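Local coordinates for glycoside hydrolase 15-related protein (Kribbella flavida, PDB 5Z3E) that hydrolyses the alpha-1,6-glucosidic linkage of isomaltose from the non-reducing end, yielding beta-D-glucose and D-glucose inside the cell, at residues G266-P280 and L319-G331. The protein carries 1 engineered substitution. Numbering follows the deposited sequence.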
ATOM      1  N   GLY A 266      -3.929  10.198   5.759  1.00  8.96           N
ATOM      2  CA  GLY A 266      -3.064   9.350   6.531  1.00  9.72           C
ATOM      3  C   GLY A 266      -2.133   8.463   5.710  1.00  9.13           C
ATOM      4  O   GLY A 266      -1.161   7.939   6.233  1.00  9.89           O
ATOM      5  N   SER A 267      -2.418   8.297   4.416  1.00  8.48           N
ATOM      6  CA  SER A 267      -1.526   7.557   3.531  1.00  8.68           C
ATOM      7  C   SER A 267      -0.267   8.326   3.155  1.00  8.26           C
ATOM      8  O   SER A 267       0.684   7.734   2.641  1.00  8.80           O
ATOM      9  CB  SER A 267      -2.264   7.143   2.262  1.00  8.69           C
ATOM     10  OG  SER A 267      -2.648   8.261   1.484  1.00  8.73           O
ATOM     11  N   LEU A 268      -0.253   9.634   3.368  1.00  8.04           N
ATOM     12  CA  LEU A 268       0.840  10.442   2.841  1.00  8.28           C
ATOM     13  C   LEU A 268       2.248  10.068   3.317  1.00  8.40           C
ATOM     14  O   LEU A 268       3.193  10.226   2.539  1.00  8.87           O
ATOM     15  CB  LEU A 268       0.599  11.932   3.074  1.00  8.26           C
ATOM     16  CG  LEU A 268      -0.519  12.536   2.229  1.00  8.12           C
ATOM     17  CD1 LEU A 268      -0.717  13.980   2.626  1.00  8.44           C
ATOM     18  CD2 LEU A 268      -0.190  12.438   0.737  1.00  8.91           C
ATOM     19  N   PRO A 269       2.440   9.578   4.551  1.00  8.91           N
ATOM     20  CA  PRO A 269       3.811   9.214   4.921  1.00  9.41           C
ATOM     21  C   PRO A 269       4.421   8.156   3.999  1.00  8.63           C
ATOM     22  O   PRO A 269       5.645   8.076   3.915  1.00  9.03           O
ATOM     23  CB  PRO A 269       3.663   8.739   6.370  1.00 10.31           C
ATOM     24  CG  PRO A 269       2.474   9.543   6.883  1.00 10.20           C
ATOM     25  CD  PRO A 269       1.525   9.512   5.704  1.00  9.59           C
ATOM     26  N   ALA A 270       3.614   7.330   3.324  1.00  8.66           N
ATOM     27  CA  ALA A 270       4.164   6.352   2.388  1.00  8.59           C
ATOM     28  C   ALA A 270       4.983   7.009   1.286  1.00  8.51           C
ATOM     29  O   ALA A 270       5.855   6.380   0.694  1.00  8.83           O
ATOM     30  CB  ALA A 270       3.062   5.529   1.782  1.00  9.08           C
ATOM     31  N   CYS A 271       4.683   8.274   0.971  1.00  8.78           N
ATOM     32  CA  CYS A 271       5.431   9.024  -0.016  1.00  9.11           C
ATOM     33  C   CYS A 271       6.865   9.327   0.411  1.00  9.24           C
ATOM     34  O   CYS A 271       7.690   9.707  -0.430  1.00 10.86           O
ATOM     35  CB  CYS A 271       4.729  10.338  -0.283  1.00 10.53           C
ATOM     36  SG  CYS A 271       3.113  10.152  -1.036  1.00 13.55           S
ATOM     37  N   VAL A 272       7.139   9.192   1.710  1.00  9.05           N
ATOM     38  CA  VAL A 272       8.484   9.334   2.248  1.00  9.08           C
ATOM     39  C   VAL A 272       9.091   7.937   2.270  1.00  8.28           C
ATOM     40  O   VAL A 272       9.865   7.580   1.368  1.00  9.11           O
ATOM     41  CB  VAL A 272       8.464  10.048   3.625  1.00  9.38           C
ATOM     42  CG1 VAL A 272       9.877  10.235   4.117  1.00 10.19           C
ATOM     43  CG2 VAL A 272       7.733  11.371   3.536  1.00 10.51           C
ATOM     44  N   VAL A 273       8.701   7.116   3.237  1.00  8.42           N
ATOM     45  CA  VAL A 273       9.067   5.705   3.266  1.00  8.73           C
ATOM     46  C   VAL A 273       7.796   4.883   3.080  1.00  7.83           C
ATOM     47  O   VAL A 273       6.828   5.061   3.825  1.00  8.44           O
ATOM     48  CB  VAL A 273       9.742   5.352   4.610  1.00 11.24           C
ATOM     49  CG1 VAL A 273      10.047   3.888   4.709  1.00 12.33           C
ATOM     50  CG2 VAL A 273      10.976   6.199   4.818  1.00 13.05           C
ATOM     51  N   PRO A 274       7.746   3.979   2.092  1.00  7.81           N
ATOM     52  CA  PRO A 274       8.874   3.475   1.296  1.00  8.28           C
ATOM     53  C   PRO A 274       9.035   4.111  -0.070  1.00  8.11           C
ATOM     54  O   PRO A 274       9.979   3.766  -0.769  1.00  9.63           O
ATOM     55  CB  PRO A 274       8.518   1.999   1.126  1.00  9.06           C
ATOM     56  CG  PRO A 274       7.018   2.011   1.003  1.00  8.87           C
ATOM     57  CD  PRO A 274       6.572   3.077   1.992  1.00  8.68           C
ATOM     58  N   PHE A 275       8.142   5.014  -0.501  1.00  7.85           N
ATOM     59  CA  PHE A 275       8.122   5.359  -1.920  1.00  8.25           C
ATOM     60  C   PHE A 275       9.109   6.434  -2.359  1.00  8.54           C
ATOM     61  O   PHE A 275       9.340   6.582  -3.561  1.00  9.14           O
ATOM     62  CB  PHE A 275       6.721   5.644  -2.367  1.00 10.52           C
ATOM     63  CG  PHE A 275       5.768   4.401  -2.174  1.00 12.31           C
ATOM     64  CD1 PHE A 275       6.208   3.106  -2.490  1.00 11.94           C
ATOM     65  CD2 PHE A 275       4.542   4.585  -1.698  1.00 16.33           C
ATOM     66  CE1 PHE A 275       5.384   1.996  -2.309  1.00 13.58           C
ATOM     67  CE2 PHE A 275       3.652   3.468  -1.557  1.00 13.91           C
ATOM     68  CZ  PHE A 275       4.162   2.199  -1.827  1.00 16.36           C
ATOM     69  N   GLY A 276       9.699   7.187  -1.444  1.00  9.72           N
ATOM     70  CA  GLY A 276      10.906   7.952  -1.748  1.00 11.42           C
ATOM     71  C   GLY A 276      10.784   9.242  -2.545  1.00 11.59           C
ATOM     72  O   GLY A 276      11.760   9.655  -3.156  1.00 13.87           O
ATOM     73  N   LEU A 277       9.647   9.913  -2.463  1.00 13.37           N
ATOM     74  CA  LEU A 277       9.573  11.246  -3.109  1.00 14.12           C
ATOM     75  C   LEU A 277      10.625  12.207  -2.491  1.00 14.50           C
ATOM     76  O   LEU A 277      11.192  13.052  -3.205  1.00 14.32           O
ATOM     77  CB  LEU A 277       8.158  11.854  -2.991  1.00 15.80           C
ATOM     78  CG  LEU A 277       6.838  11.250  -3.615  1.00 16.93           C
ATOM     79  CD1 LEU A 277       5.490  12.033  -3.479  1.00 19.54           C
ATOM     80  CD2 LEU A 277       7.139  11.059  -5.076  1.00 18.35           C
ATOM     81  N   VAL A 278      10.817  12.102  -1.186  1.00 13.90           N
ATOM     82  CA  VAL A 278      11.806  12.898  -0.436  1.00 12.35           C
ATOM     83  C   VAL A 278      12.511  11.992   0.624  1.00 13.76           C
ATOM     84  O   VAL A 278      11.866  11.045   0.979  1.00 15.10           O
ATOM     85  CB  VAL A 278      11.154  14.088   0.299  1.00 10.91           C
ATOM     86  CG1 VAL A 278      10.596  15.080  -0.649  1.00 10.20           C
ATOM     87  CG2 VAL A 278      10.092  13.668   1.255  1.00 12.99           C
ATOM     88  N   PRO A 279      13.739  12.357   1.012  1.00 12.31           N
ATOM     89  CA  PRO A 279      14.363  11.536   2.143  1.00 14.99           C
ATOM     90  C   PRO A 279      13.558  11.719   3.489  1.00 12.38           C
ATOM     91  O   PRO A 279      12.898  12.722   3.707  1.00 10.18           O
ATOM     92  CB  PRO A 279      15.788  12.138   2.216  1.00 17.44           C
ATOM     93  CG  PRO A 279      16.010  12.749   0.934  1.00 22.18           C
ATOM     94  CD  PRO A 279      14.692  13.344   0.463  1.00 13.22           C
ATOM     95  N   PRO A 280      13.735  10.775   4.464  1.00 12.82           N
ATOM     96  CA  PRO A 280      13.101  10.956   5.792  1.00 10.37           C
ATOM     97  C   PRO A 280      13.492  12.230   6.488  1.00  8.99           C
ATOM     98  O   PRO A 280      12.737  12.738   7.292  1.00  9.93           O
ATOM     99  CB  PRO A 280      13.562   9.717   6.584  1.00 12.36           C
ATOM    100  CG  PRO A 280      13.845   8.722   5.511  1.00 17.10           C
ATOM    101  CD  PRO A 280      14.385   9.469   4.320  1.00 16.26           C
ATOM    102  N   LEU A 319      -2.302   2.450   8.996  1.00  8.96           N
ATOM    103  CA  LEU A 319      -1.845   3.824   8.952  1.00  8.87           C
ATOM    104  C   LEU A 319      -1.005   4.172  10.185  1.00  8.79           C
ATOM    105  O   LEU A 319      -0.030   4.916  10.059  1.00  9.00           O
ATOM    106  CB  LEU A 319      -2.986   4.799   8.772  1.00  9.24           C
ATOM    107  CG  LEU A 319      -3.717   4.719   7.431  1.00  9.45           C
ATOM    108  CD1 LEU A 319      -4.833   5.728   7.391  1.00 10.41           C
ATOM    109  CD2 LEU A 319      -2.744   4.927   6.259  1.00  9.90           C
ATOM    110  N   SER A 320      -1.365   3.644  11.354  1.00  9.19           N
ATOM    111  CA  SER A 320      -0.477   3.778  12.510  1.00  9.15           C
ATOM    112  C   SER A 320       0.861   3.100  12.260  1.00  9.05           C
ATOM    113  O   SER A 320       1.904   3.619  12.637  1.00  9.33           O
ATOM    114  CB  SER A 320      -1.165   3.215  13.739  1.00  9.99           C
ATOM    115  OG  SER A 320      -2.267   4.011  14.088  1.00 10.98           O
ATOM    116  N   ALA A 321       0.834   1.952  11.587  1.00  9.20           N
ATOM    117  CA  ALA A 321       2.067   1.256  11.274  1.00  9.26           C
ATOM    118  C   ALA A 321       2.894   2.055  10.282  1.00  9.08           C
ATOM    119  O   ALA A 321       4.113   2.144  10.404  1.00  9.68           O
ATOM    120  CB  ALA A 321       1.764  -0.115  10.701  1.00 10.05           C
ATOM    121  N   LEU A 322       2.244   2.607   9.257  1.00  9.05           N
ATOM    122  CA  LEU A 322       2.932   3.419   8.264  1.00  8.98           C
ATOM    123  C   LEU A 322       3.600   4.639   8.895  1.00  8.83           C
ATOM    124  O   LEU A 322       4.747   4.978   8.578  1.00  9.17           O
ATOM    125  CB  LEU A 322       1.913   3.838   7.201  1.00  9.38           C
ATOM    126  CG  LEU A 322       2.435   4.703   6.089  1.00 10.17           C
ATOM    127  CD1 LEU A 322       3.501   4.003   5.269  1.00 10.48           C
ATOM    128  CD2 LEU A 322       1.261   5.129   5.219  1.00 10.72           C
ATOM    129  N   LEU A 323       2.871   5.329   9.777  1.00  8.79           N
ATOM    130  CA  LEU A 323       3.455   6.474  10.458  1.00  8.90           C
ATOM    131  C   LEU A 323       4.614   6.016  11.341  1.00  8.75           C
ATOM    132  O   LEU A 323       5.680   6.643  11.343  1.00  9.34           O
ATOM    133  CB  LEU A 323       2.400   7.259  11.240  1.00  9.36           C
ATOM    134  CG  LEU A 323       2.916   8.524  11.916  1.00 10.08           C
ATOM    135  CD1 LEU A 323       3.576   9.500  10.948  1.00 11.98           C
ATOM    136  CD2 LEU A 323       1.776   9.215  12.656  1.00 11.83           C
ATOM    137  N   GLY A 324       4.427   4.923  12.082  1.00  9.16           N
ATOM    138  CA  GLY A 324       5.504   4.420  12.904  1.00  9.58           C
ATOM    139  C   GLY A 324       6.763   4.081  12.110  1.00  9.20           C
ATOM    140  O   GLY A 324       7.880   4.359  12.549  1.00  9.90           O
ATOM    141  N   TRP A 325       6.577   3.456  10.941  1.00  8.95           N
ATOM    142  CA  TRP A 325       7.692   3.097  10.058  1.00  9.02           C
ATOM    143  C   TRP A 325       8.448   4.359   9.668  1.00  8.89           C
ATOM    144  O   TRP A 325       9.666   4.426   9.690  1.00  9.55           O
ATOM    145  CB  TRP A 325       7.088   2.380   8.865  1.00  9.34           C
ATOM    146  CG  TRP A 325       8.020   1.860   7.804  1.00  9.49           C
ATOM    147  CD1 TRP A 325       9.386   1.808   7.776  1.00 10.27           C
ATOM    148  CD2 TRP A 325       7.573   1.251   6.595  1.00  9.01           C
ATOM    149  NE1 TRP A 325       9.796   1.202   6.611  1.00 10.50           N
ATOM    150  CE2 TRP A 325       8.708   0.853   5.875  1.00  9.64           C
ATOM    151  CE3 TRP A 325       6.313   1.009   6.051  1.00  8.97           C
ATOM    152  CZ2 TRP A 325       8.614   0.213   4.624  1.00 10.07           C
ATOM    153  CZ3 TRP A 325       6.220   0.389   4.836  1.00  9.89           C
ATOM    154  CH2 TRP A 325       7.350  -0.003   4.135  1.00 10.09           C
ATOM    155  N   ASN A 326       7.679   5.393   9.299  1.00  8.67           N
ATOM    156  CA  ASN A 326       8.254   6.667   8.917  1.00  8.62           C
ATOM    157  C   ASN A 326       8.978   7.367  10.081  1.00  9.19           C
ATOM    158  O   ASN A 326      10.039   7.969   9.870  1.00  9.97           O
ATOM    159  CB  ASN A 326       7.192   7.541   8.279  1.00  8.65           C
ATOM    160  CG  ASN A 326       7.133   7.258   6.803  1.00  8.38           C
ATOM    161  OD1 ASN A 326       7.921   7.843   6.051  1.00  9.03           O
ATOM    162  ND2 ASN A 326       6.316   6.297   6.397  1.00  8.57           N
ATOM    163  N   LEU A 327       8.432   7.259  11.284  1.00  9.36           N
ATOM    164  CA  LEU A 327       9.113   7.819  12.450  1.00  9.70           C
ATOM    165  C   LEU A 327      10.417   7.080  12.713  1.00 10.07           C
ATOM    166  O   LEU A 327      11.450   7.708  12.961  1.00 11.17           O
ATOM    167  CB  LEU A 327       8.175   7.759  13.651  1.00  9.97           C
ATOM    168  CG  LEU A 327       7.007   8.738  13.585  1.00 10.20           C
ATOM    169  CD1 LEU A 327       5.938   8.391  14.619  1.00 10.95           C
ATOM    170  CD2 LEU A 327       7.467  10.173  13.754  1.00 11.55           C
ATOM    171  N   ALA A 328      10.394   5.748  12.624  1.00 10.36           N
ATOM    172  CA  ALA A 328      11.612   4.972  12.826  1.00 11.03           C
ATOM    173  C   ALA A 328      12.696   5.393  11.835  1.00 10.87           C
ATOM    174  O   ALA A 328      13.845   5.607  12.187  1.00 11.72           O
ATOM    175  CB  ALA A 328      11.339   3.492  12.718  1.00 11.87           C
ATOM    176  N   ALA A 329      12.295   5.544  10.565  1.00 10.83           N
ATOM    177  CA  ALA A 329      13.238   5.884   9.517  1.00 11.14           C
ATOM    178  C   ALA A 329      13.837   7.265   9.712  1.00 11.13           C
ATOM    179  O   ALA A 329      14.947   7.540   9.220  1.00 13.34           O
ATOM    180  CB  ALA A 329      12.537   5.799   8.150  1.00 12.59           C
ATOM    181  N   ALA A 330      13.117   8.158  10.367  1.00 11.20           N
ATOM    182  CA  ALA A 330      13.580   9.512  10.656  1.00 11.82           C
ATOM    183  C   ALA A 330      14.381   9.590  11.955  1.00 12.35           C
ATOM    184  O   ALA A 330      14.809  10.673  12.328  1.00 14.74           O
ATOM    185  CB  ALA A 330      12.414  10.458  10.718  1.00 13.54           C
ATOM    186  N   GLY A 331      14.534   8.474  12.658  1.00 12.09           N
ATOM    187  CA  GLY A 331      15.285   8.455  13.905  1.00 13.75           C
ATOM    188  C   GLY A 331      14.436   8.625  15.147  1.00 12.82           C
ATOM    189  O   GLY A 331      15.002   8.623  16.238  1.00 15.85           O
TER
HETATM  190  O   HOH W   1       0.368   7.375   8.512  1.00 13.39           O
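Asn-326 ND2 is shared by two carbonyls: it donates to Val-273 O across the contact at 2.9 Å and to Leu-322 O one turn back in its own helix at 3.0 Å. The first bond meets a lone pair in the carbonyl plane, although Val-273 O lies 18° out of the amide plane of Asn-326; the second is nearly straight (170°), with ND2 and the backbone N of Asn-326 reaching Leu-322 O from opposite faces. Asn-326 OD1 accepts Val-273 N on a lone pair at 3.0 Å, so the amide closes a two-bond ring and its rotation is fixed. Beside it, Val-273 CG1, anti to the backbone N (chi1 176°), lies over the five-membered ring of Trp-325, 3.6 Å from the centroid, while Pro-274, entered through a cis peptide, lays CD off-centre over the six-membered ring; helix 382-394 also touches Trp-325. Val-273 CG2 meets Ala-329 CB at 3.7 Å, and the methyls of Leu-322 pack on Ala-270. Nearer the helix start, a water donates to both Gly-266 O and Leu-319 O. Losing the amide to an alanine here is likely to leave Val-273 N and O without these mates. In this (alpha/alpha)6 barrel of glycoside hydrolase family 15, Ser-267 lies about 7 Å (side chains) from Asp-195, the predicted proton acceptor. One side-chain amide thus serves both backbone groups of Val-273, joining loop to helix 317-329 through a largely buried, apolar-flanked interface.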